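Local coordinates for protein chitinase (PDB 5VG0) that probably breaks down crystalline chitin by oxidation through its copper-dependent lytic polysaccharide monooxygenase domain, the part of a larger multidomain chitinase present here, at residues 76-84 with 94-102; 85-95 with 107-115. All coordinates share one frame; numbering follows the deposited sequence.

Contact 1: 76-84 with 94-102; sequences APHNTSTWE and TFDQKGQQP. With CU (copper (II) ion), chain C; PER (peroxide ion), chain D.
The indole of Trp83 fits into a hollow where Gln97 and Pro102 of 94-102 flank its edge. Its NE1 donates to Gln97 OE1 at 2.9 Å, on a lone pair and with the amide plane 88° from the ring, while the rim atom CZ2 meets Pro102 CB at 3.9 Å. Gln97 can reach back to the indole because its chain bends at chi2 (77°). Thr80 CG2 lies over one indole face, toward its rim, and touches Gln97 CB at 3.8 Å. Were Trp83 replaced by alanine, Gln97 OE1 would probably lose its indole donor and a gap would be likely to open beside Pro102. Further along, Pro102 CD lies against the carbonyl of His78, 3.2 Å from its O, and Pro77 CB sits 3.4 Å from Pro102 O. Asn79 ND2 spans to Gly99 O at 2.9 Å, with that oxygen in the amide plane. Trp83 and Phe95 form a hydrogen-bonded antiparallel pair, and a type I' turn follows from Gln97 to Gln100. His78, whose CB points away from 94-102, binds copper through NE2 at 2.0 Å; with His1 it forms the histidine brace of lytic polysaccharide monooxygenases, here carrying peroxide.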
loop_
_atom_site.group_PDB
_atom_site.type_symbol
_atom_site.label_atom_id
_atom_site.label_comp_id
_atom_site.label_asym_id
_atom_site.label_seq_id
_atom_site.Cartn_x
_atom_site.Cartn_y
_atom_site.Cartn_z
ATOM N N ALA A 76 -9.276 -10.420 4.408
ATOM C CA ALA A 76 -9.274 -11.801 3.948
ATOM C C ALA A 76 -7.805 -12.156 3.817
ATOM O O ALA A 76 -7.153 -11.742 2.845
ATOM C CB ALA A 76 -10.011 -11.929 2.621
ATOM N N PRO A 77 -7.248 -12.890 4.767
ATOM C CA PRO A 77 -5.792 -13.138 4.800
ATOM C C PRO A 77 -5.356 -14.293 3.901
ATOM O O PRO A 77 -5.093 -15.424 4.316
ATOM C CB PRO A 77 -5.549 -13.450 6.276
ATOM C CG PRO A 77 -6.800 -14.099 6.710
ATOM C CD PRO A 77 -7.911 -13.440 5.954
ATOM N N HIS A 78 -5.246 -13.994 2.624
ATOM C CA HIS A 78 -4.884 -15.007 1.640
ATOM C C HIS A 78 -3.486 -15.537 1.879
ATOM O O HIS A 78 -2.586 -14.821 2.315
ATOM C CB HIS A 78 -4.911 -14.387 0.258
ATOM C CG HIS A 78 -6.201 -13.730 -0.045
ATOM N ND1 HIS A 78 -7.409 -14.392 0.020
ATOM C CD2 HIS A 78 -6.483 -12.451 -0.363
ATOM C CE1 HIS A 78 -8.378 -13.550 -0.271
ATOM N NE2 HIS A 78 -7.838 -12.374 -0.511
ATOM N N ASN A 79 -3.281 -16.799 1.518
ATOM C CA ASN A 79 -1.931 -17.333 1.488
ATOM C C ASN A 79 -1.065 -16.438 0.617
ATOM O O ASN A 79 -1.488 -15.992 -0.452
ATOM C CB ASN A 79 -1.935 -18.766 0.966
ATOM C CG ASN A 79 -2.577 -19.717 1.945
ATOM O OD1 ASN A 79 -3.797 -19.728 2.082
ATOM N ND2 ASN A 79 -1.771 -20.482 2.659
ATOM N N THR A 80 0.136 -16.159 1.103
ATOM C CA THR A 80 0.961 -15.083 0.579
ATOM C C THR A 80 2.333 -15.609 0.200
ATOM O O THR A 80 2.929 -16.411 0.922
ATOM C CB THR A 80 1.113 -14.018 1.667
ATOM O OG1 THR A 80 -0.165 -13.470 1.974
ATOM C CG2 THR A 80 2.027 -12.902 1.258
ATOM N N SER A 81 2.848 -15.114 -0.924
ATOM C CA SER A 81 4.238 -15.363 -1.280
ATOM C C SER A 81 5.104 -14.307 -0.615
ATOM O O SER A 81 5.695 -14.565 0.432
ATOM C CB SER A 81 4.414 -15.420 -2.793
ATOM O OG SER A 81 3.884 -14.261 -3.380
ATOM N N THR A 82 5.159 -13.105 -1.170
ATOM C CA THR A 82 5.964 -12.025 -0.620
ATOM C C THR A 82 5.158 -10.746 -0.460
ATOM O O THR A 82 4.171 -10.502 -1.152
ATOM C CB THR A 82 7.182 -11.719 -1.496
ATOM O OG1 THR A 82 6.748 -11.411 -2.812
ATOM C CG2 THR A 82 8.169 -12.862 -1.514
ATOM N N TRP A 83 5.663 -9.931 0.452
ATOM C CA TRP A 83 5.310 -8.527 0.597
ATOM C C TRP A 83 6.510 -7.745 0.081
ATOM O O TRP A 83 7.617 -7.896 0.597
ATOM C CB TRP A 83 5.068 -8.188 2.069
ATOM C CG TRP A 83 4.121 -9.101 2.782
ATOM C CD1 TRP A 83 4.420 -10.282 3.382
ATOM C CD2 TRP A 83 2.729 -8.888 2.966
ATOM N NE1 TRP A 83 3.299 -10.823 3.930
ATOM C CE2 TRP A 83 2.238 -9.986 3.693
ATOM C CE3 TRP A 83 1.844 -7.869 2.594
ATOM C CZ2 TRP A 83 0.903 -10.102 4.037
ATOM C CZ3 TRP A 83 0.524 -7.982 2.950
ATOM C CH2 TRP A 83 0.063 -9.089 3.653
ATOM N N GLU A 84 6.309 -6.929 -0.937
ATOM C CA GLU A 84 7.381 -6.157 -1.543
ATOM C C GLU A 84 7.130 -4.681 -1.299
ATOM O O GLU A 84 6.026 -4.191 -1.511
ATOM C CB GLU A 84 7.456 -6.412 -3.047
ATOM C CG GLU A 84 7.858 -7.835 -3.399
ATOM C CD GLU A 84 7.792 -8.085 -4.879
ATOM O OE1 GLU A 84 6.700 -7.957 -5.449
ATOM O OE2 GLU A 84 8.854 -8.387 -5.464
ATOM N N THR A 94 11.890 -6.885 0.879
ATOM C CA THR A 94 10.973 -7.982 0.632
ATOM C C THR A 94 10.829 -8.784 1.915
ATOM O O THR A 94 11.817 -9.042 2.605
ATOM C CB THR A 94 11.523 -8.896 -0.468
ATOM O OG1 THR A 94 11.727 -8.121 -1.652
ATOM C CG2 THR A 94 10.589 -10.048 -0.792
ATOM N N PHE A 95 9.612 -9.192 2.227
ATOM C CA PHE A 95 9.334 -10.113 3.325
ATOM C C PHE A 95 8.691 -11.354 2.742
ATOM O O PHE A 95 7.707 -11.261 2.010
ATOM C CB PHE A 95 8.374 -9.492 4.336
ATOM C CG PHE A 95 8.947 -8.339 5.083
ATOM C CD1 PHE A 95 8.976 -7.077 4.515
ATOM C CD2 PHE A 95 9.465 -8.503 6.347
ATOM C CE1 PHE A 95 9.494 -6.004 5.207
ATOM C CE2 PHE A 95 9.988 -7.430 7.042
ATOM C CZ PHE A 95 10.010 -6.182 6.465
ATOM N N ASP A 96 9.239 -12.514 3.070
ATOM C CA ASP A 96 8.784 -13.797 2.535
ATOM C C ASP A 96 7.829 -14.437 3.534
ATOM O O ASP A 96 8.209 -14.719 4.672
ATOM C CB ASP A 96 10.014 -14.675 2.305
ATOM C CG ASP A 96 9.711 -15.977 1.633
ATOM O OD1 ASP A 96 8.557 -16.228 1.236
ATOM O OD2 ASP A 96 10.696 -16.731 1.488
ATOM N N GLN A 97 6.591 -14.668 3.119
ATOM C CA GLN A 97 5.611 -15.350 3.951
ATOM C C GLN A 97 5.572 -16.845 3.686
ATOM O O GLN A 97 4.838 -17.578 4.362
ATOM C CB GLN A 97 4.219 -14.737 3.747
ATOM C CG GLN A 97 3.241 -14.943 4.918
ATOM C CD GLN A 97 3.523 -14.019 6.070
ATOM O OE1 GLN A 97 3.762 -12.841 5.895
ATOM N NE2 GLN A 97 3.472 -14.548 7.261
ATOM N N LYS A 98 6.340 -17.316 2.711
ATOM C CA LYS A 98 6.556 -18.744 2.506
ATOM C C LYS A 98 5.277 -19.484 2.125
ATOM O O LYS A 98 5.136 -20.680 2.395
ATOM C CB LYS A 98 7.207 -19.394 3.732
ATOM C CG LYS A 98 8.523 -18.769 4.158
ATOM C CD LYS A 98 9.691 -19.393 3.456
ATOM C CE LYS A 98 11.021 -18.870 4.004
ATOM N NZ LYS A 98 12.161 -19.286 3.146
ATOM N N GLY A 99 4.350 -18.805 1.463
ATOM C CA GLY A 99 3.103 -19.409 1.065
ATOM C C GLY A 99 2.091 -19.584 2.166
ATOM O O GLY A 99 1.061 -20.232 1.936
ATOM N N GLN A 100 2.349 -19.033 3.345
ATOM C CA GLN A 100 1.498 -19.197 4.506
ATOM C C GLN A 100 0.478 -18.072 4.607
ATOM O O GLN A 100 0.563 -17.042 3.954
ATOM C CB GLN A 100 2.358 -19.194 5.764
ATOM C CG GLN A 100 3.335 -20.345 5.853
ATOM C CD GLN A 100 4.236 -20.246 7.066
ATOM O OE1 GLN A 100 3.977 -19.467 7.986
ATOM N NE2 GLN A 100 5.317 -21.019 7.062
ATOM N N GLN A 101 -0.488 -18.292 5.462
ATOM C CA GLN A 101 -1.502 -17.300 5.781
ATOM C C GLN A 101 -0.940 -16.292 6.779
ATOM O O GLN A 101 -0.382 -16.689 7.808
ATOM C CB GLN A 101 -2.692 -18.023 6.400
ATOM C CG GLN A 101 -3.823 -17.165 6.927
ATOM C CD GLN A 101 -4.997 -18.020 7.395
ATOM O OE1 GLN A 101 -5.286 -19.076 6.813
ATOM N NE2 GLN A 101 -5.659 -17.585 8.461
ATOM N N PRO A 102 -1.076 -15.000 6.524
ATOM C CA PRO A 102 -0.626 -14.001 7.478
ATOM C C PRO A 102 -1.683 -13.745 8.533
ATOM O O PRO A 102 -2.866 -14.052 8.327
ATOM C CB PRO A 102 -0.447 -12.759 6.597
ATOM C CG PRO A 102 -1.492 -12.912 5.573
ATOM C CD PRO A 102 -1.566 -14.387 5.281
HETATM CU CU CU C . -8.889 -10.749 -1.031
HETATM O O1 PER D . -8.778 -11.416 -3.063
HETATM O O2 PER D . -9.943 -11.713 -2.192
HETATM O O HOH W 1 11.180 -9.360 -4.172
HETATM O O HOH W 2 -11.065 -11.837 -0.712
#

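Contact 2: 85-95 with 107-115; sequences YFVDGQLHQTF and THTLTDLPT
Aromatic contacts join Phe95 to His108, whose rings stack face to face with centroids 4.0 Å apart and planes only 9° from parallel. The two side chains slide past each other in opposite directions, so each CB lies over the other's ring. Polar contacts begin on the rim of that imidazole: Tyr85 OH and His108 ND1 share a hydrogen bond of 2.7 Å in the imidazole plane, and Trp72 also bonds to the hydroxyl. His92, with CG anti to the backbone N, extends its NE2 to Thr111 O at 2.8 Å, almost straight at 167°. Beside it the Gln93 amide grips the backbone twice: OE1 takes the N-H of Thr111 on a lone pair at 3.0 Å, and NE2 makes a weak bond to Thr109 O. Apolar contacts complete the interface. Leu110 CD2 lies over one face of the Tyr85 ring, 3.8 Å from its CG, while Val87 meets Leu113 through CG2 and, tip to tip, Pro114 through CG1, at 3.9 Å from the proline CG. Within the hairpin, Tyr85 O accepts from both His92 N and Gln93 N, a classic beta bulge. The axes of strands 90-95 and 107-110 pass 9.0 Å apart at 140°, as in packing between the two sheets of a beta sandwich.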
loop_
_atom_site.group_PDB
_atom_site.type_symbol
_atom_site.label_atom_id
_atom_site.label_comp_id
_atom_site.label_asym_id
_atom_site.label_seq_id
_atom_site.Cartn_x
_atom_site.Cartn_y
_atom_site.Cartn_z
ATOM N N TYR A 85 8.158 -3.980 -0.861
ATOM C CA TYR A 85 8.094 -2.552 -0.601
ATOM C C TYR A 85 9.051 -1.822 -1.517
ATOM O O TYR A 85 10.247 -2.114 -1.518
ATOM C CB TYR A 85 8.414 -2.251 0.859
ATOM C CG TYR A 85 7.408 -2.842 1.800
ATOM C CD1 TYR A 85 6.254 -2.162 2.108
ATOM C CD2 TYR A 85 7.571 -4.092 2.346
ATOM C CE1 TYR A 85 5.306 -2.686 2.945
ATOM C CE2 TYR A 85 6.607 -4.626 3.210
ATOM C CZ TYR A 85 5.476 -3.912 3.504
ATOM O OH TYR A 85 4.500 -4.390 4.336
ATOM N N PHE A 86 8.508 -0.894 -2.282
ATOM C CA PHE A 86 9.250 -0.078 -3.233
ATOM C C PHE A 86 9.296 1.348 -2.715
ATOM O O PHE A 86 8.339 1.826 -2.106
ATOM C CB PHE A 86 8.548 -0.056 -4.604
ATOM C CG PHE A 86 8.434 -1.389 -5.276
ATOM C CD1 PHE A 86 7.473 -2.307 -4.892
ATOM C CD2 PHE A 86 9.273 -1.707 -6.328
ATOM C CE1 PHE A 86 7.390 -3.536 -5.525
ATOM C CE2 PHE A 86 9.178 -2.930 -6.950
ATOM C CZ PHE A 86 8.231 -3.840 -6.547
ATOM N N VAL A 87 10.401 2.038 -2.954
ATOM C CA VAL A 87 10.511 3.460 -2.670
ATOM C C VAL A 87 10.705 4.151 -4.008
ATOM O O VAL A 87 11.676 3.878 -4.719
ATOM C CB VAL A 87 11.655 3.759 -1.694
ATOM C CG1 VAL A 87 11.834 5.261 -1.518
ATOM C CG2 VAL A 87 11.392 3.039 -0.380
ATOM N N ASP A 88 9.758 5.002 -4.377
ATOM C CA ASP A 88 9.789 5.705 -5.659
ATOM C C ASP A 88 10.017 4.738 -6.821
ATOM O O ASP A 88 10.760 5.024 -7.753
ATOM C CB ASP A 88 10.828 6.817 -5.648
ATOM C CG ASP A 88 10.660 7.760 -4.489
ATOM O OD1 ASP A 88 9.520 8.085 -4.099
ATOM O OD2 ASP A 88 11.706 8.195 -3.977
ATOM N N GLY A 89 9.390 3.565 -6.761
ATOM C CA GLY A 89 9.384 2.635 -7.867
ATOM C C GLY A 89 10.506 1.629 -7.883
ATOM O O GLY A 89 10.530 0.780 -8.787
ATOM N N GLN A 90 11.436 1.687 -6.929
ATOM C CA GLN A 90 12.564 0.765 -6.864
ATOM C C GLN A 90 12.441 -0.107 -5.629
ATOM O O GLN A 90 12.122 0.364 -4.537
ATOM C CB GLN A 90 13.885 1.519 -6.835
ATOM C CG GLN A 90 14.378 1.993 -8.219
ATOM C CD GLN A 90 13.527 3.106 -8.802
ATOM O OE1 GLN A 90 13.432 4.195 -8.237
ATOM N NE2 GLN A 90 12.900 2.837 -9.935
ATOM N N LEU A 91 12.685 -1.390 -5.807
ATOM C CA LEU A 91 12.485 -2.342 -4.733
ATOM C C LEU A 91 13.439 -2.049 -3.585
ATOM O O LEU A 91 14.649 -1.914 -3.777
ATOM C CB LEU A 91 12.707 -3.758 -5.268
ATOM C CG LEU A 91 12.473 -4.900 -4.285
ATOM C CD1 LEU A 91 11.025 -4.962 -3.809
ATOM C CD2 LEU A 91 12.888 -6.228 -4.908
ATOM N N HIS A 92 12.884 -1.986 -2.384
ATOM C CA HIS A 92 13.622 -1.627 -1.189
ATOM C C HIS A 92 13.756 -2.787 -0.217
ATOM O O HIS A 92 14.857 -3.076 0.250
ATOM C CB HIS A 92 12.902 -0.443 -0.526
ATOM C CG HIS A 92 13.620 0.118 0.642
ATOM N ND1 HIS A 92 14.710 0.939 0.504
ATOM C CD2 HIS A 92 13.401 -0.006 1.967
ATOM C CE1 HIS A 92 15.144 1.291 1.698
ATOM N NE2 HIS A 92 14.375 0.720 2.603
ATOM N N GLN A 93 12.662 -3.482 0.096
ATOM C CA GLN A 93 12.670 -4.611 1.016
ATOM C C GLN A 93 11.609 -5.611 0.607
ATOM O O GLN A 93 10.554 -5.236 0.117
ATOM C CB GLN A 93 12.344 -4.200 2.461
ATOM C CG GLN A 93 13.512 -3.639 3.211
ATOM C CD GLN A 93 13.130 -3.125 4.584
ATOM O OE1 GLN A 93 13.199 -1.944 4.826
ATOM N NE2 GLN A 93 12.741 -4.011 5.487
ATOM N N THR A 94 11.890 -6.885 0.879
ATOM C CA THR A 94 10.973 -7.982 0.632
ATOM C C THR A 94 10.829 -8.784 1.915
ATOM O O THR A 94 11.817 -9.042 2.605
ATOM C CB THR A 94 11.523 -8.896 -0.468
ATOM O OG1 THR A 94 11.727 -8.121 -1.652
ATOM C CG2 THR A 94 10.589 -10.048 -0.792
ATOM N N PHE A 95 9.612 -9.192 2.227
ATOM C CA PHE A 95 9.334 -10.113 3.325
ATOM C C PHE A 95 8.691 -11.354 2.742
ATOM O O PHE A 95 7.707 -11.261 2.010
ATOM C CB PHE A 95 8.374 -9.492 4.336
ATOM C CG PHE A 95 8.947 -8.339 5.083
ATOM C CD1 PHE A 95 8.976 -7.077 4.515
ATOM C CD2 PHE A 95 9.465 -8.503 6.347
ATOM C CE1 PHE A 95 9.494 -6.004 5.207
ATOM C CE2 PHE A 95 9.988 -7.430 7.042
ATOM C CZ PHE A 95 10.010 -6.182 6.465
ATOM N N THR A 107 2.428 -6.205 11.065
ATOM C CA THR A 107 3.335 -5.070 11.086
ATOM C C THR A 107 4.691 -5.491 10.541
ATOM O O THR A 107 5.241 -6.510 10.957
ATOM C CB THR A 107 3.439 -4.490 12.495
ATOM O OG1 THR A 107 2.132 -4.048 12.909
ATOM C CG2 THR A 107 4.407 -3.333 12.545
ATOM N N HIS A 108 5.228 -4.687 9.631
ATOM C CA HIS A 108 6.571 -4.840 9.106
ATOM C C HIS A 108 7.378 -3.596 9.433
ATOM O O HIS A 108 6.866 -2.486 9.367
ATOM C CB HIS A 108 6.525 -4.968 7.596
ATOM C CG HIS A 108 5.999 -6.275 7.118
ATOM N ND1 HIS A 108 5.259 -6.395 5.967
ATOM C CD2 HIS A 108 6.126 -7.522 7.616
ATOM C CE1 HIS A 108 4.948 -7.658 5.777
ATOM N NE2 HIS A 108 5.458 -8.364 6.763
ATOM N N THR A 109 8.643 -3.784 9.744
ATOM C CA THR A 109 9.545 -2.673 9.995
ATOM C C THR A 109 10.391 -2.417 8.761
ATOM O O THR A 109 11.161 -3.281 8.339
ATOM C CB THR A 109 10.446 -2.947 11.197
ATOM O OG1 THR A 109 9.627 -3.231 12.332
ATOM C CG2 THR A 109 11.341 -1.755 11.495
ATOM N N LEU A 110 10.248 -1.228 8.195
ATOM C CA LEU A 110 11.097 -0.777 7.102
ATOM C C LEU A 110 12.229 0.044 7.697
ATOM O O LEU A 110 12.029 0.801 8.655
ATOM C CB LEU A 110 10.302 0.099 6.134
ATOM C CG LEU A 110 9.114 -0.565 5.455
ATOM C CD1 LEU A 110 8.530 0.361 4.406
ATOM C CD2 LEU A 110 9.471 -1.899 4.847
ATOM N N THR A 111 13.429 -0.115 7.139
ATOM C CA THR A 111 14.597 0.616 7.615
ATOM C C THR A 111 15.307 1.273 6.438
ATOM O O THR A 111 15.080 0.932 5.277
ATOM C CB THR A 111 15.613 -0.268 8.385
ATOM O OG1 THR A 111 16.314 -1.117 7.478
ATOM C CG2 THR A 111 14.943 -1.063 9.473
ATOM N N ASP A 112 16.182 2.225 6.746
ATOM C CA ASP A 112 17.032 2.845 5.730
ATOM C C ASP A 112 16.199 3.513 4.641
ATOM O O ASP A 112 16.557 3.487 3.464
ATOM C CB ASP A 112 18.028 1.840 5.133
ATOM C CG ASP A 112 19.051 2.475 4.230
ATOM O OD1 ASP A 112 19.439 3.633 4.458
ATOM O OD2 ASP A 112 19.495 1.788 3.297
ATOM N N LEU A 113 15.108 4.158 5.034
ATOM C CA LEU A 113 14.352 4.954 4.073
ATOM C C LEU A 113 15.068 6.281 3.819
ATOM O O LEU A 113 15.559 6.907 4.756
ATOM C CB LEU A 113 12.952 5.233 4.595
ATOM C CG LEU A 113 12.069 4.002 4.751
ATOM C CD1 LEU A 113 10.779 4.362 5.446
ATOM C CD2 LEU A 113 11.775 3.349 3.432
ATOM N N PRO A 114 15.143 6.719 2.567
ATOM C CA PRO A 114 15.825 7.978 2.266
ATOM C C PRO A 114 15.043 9.160 2.805
ATOM O O PRO A 114 13.813 9.156 2.846
ATOM C CB PRO A 114 15.867 7.990 0.737
ATOM C CG PRO A 114 14.660 7.192 0.340
ATOM C CD PRO A 114 14.546 6.109 1.367
ATOM N N THR A 115 15.769 10.200 3.200
ATOM C CA THR A 115 15.104 11.384 3.726
ATOM C C THR A 115 14.422 12.165 2.608
ATOM O O THR A 115 14.759 12.037 1.428
ATOM C CB THR A 115 16.069 12.290 4.508
ATOM O OG1 THR A 115 17.102 12.774 3.647
ATOM C CG2 THR A 115 16.699 11.551 5.686
#

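In the fold
Contacts 1 and 2 have centres about 16 Å apart and draw on the same hairpin, strands 80-87 and 90-96, with Thr94 and Phe95 common to both. Along the chain their segments alternate: 76-84, 85-95, 94-102, then 107-115. Contact 1 pairs the hairpin strands at the end that leads to the copper site; contact 2 lies away from that site and sets the hairpin against strand 105-110, an outermost strand of the three-stranded antiparallel sheet. They meet where Trp83 CG approaches His108 CE1 at 3.4 Å, the two rings edge-to-face. One hairpin thus connects the loop carrying a copper ligand with the packing between the sheets.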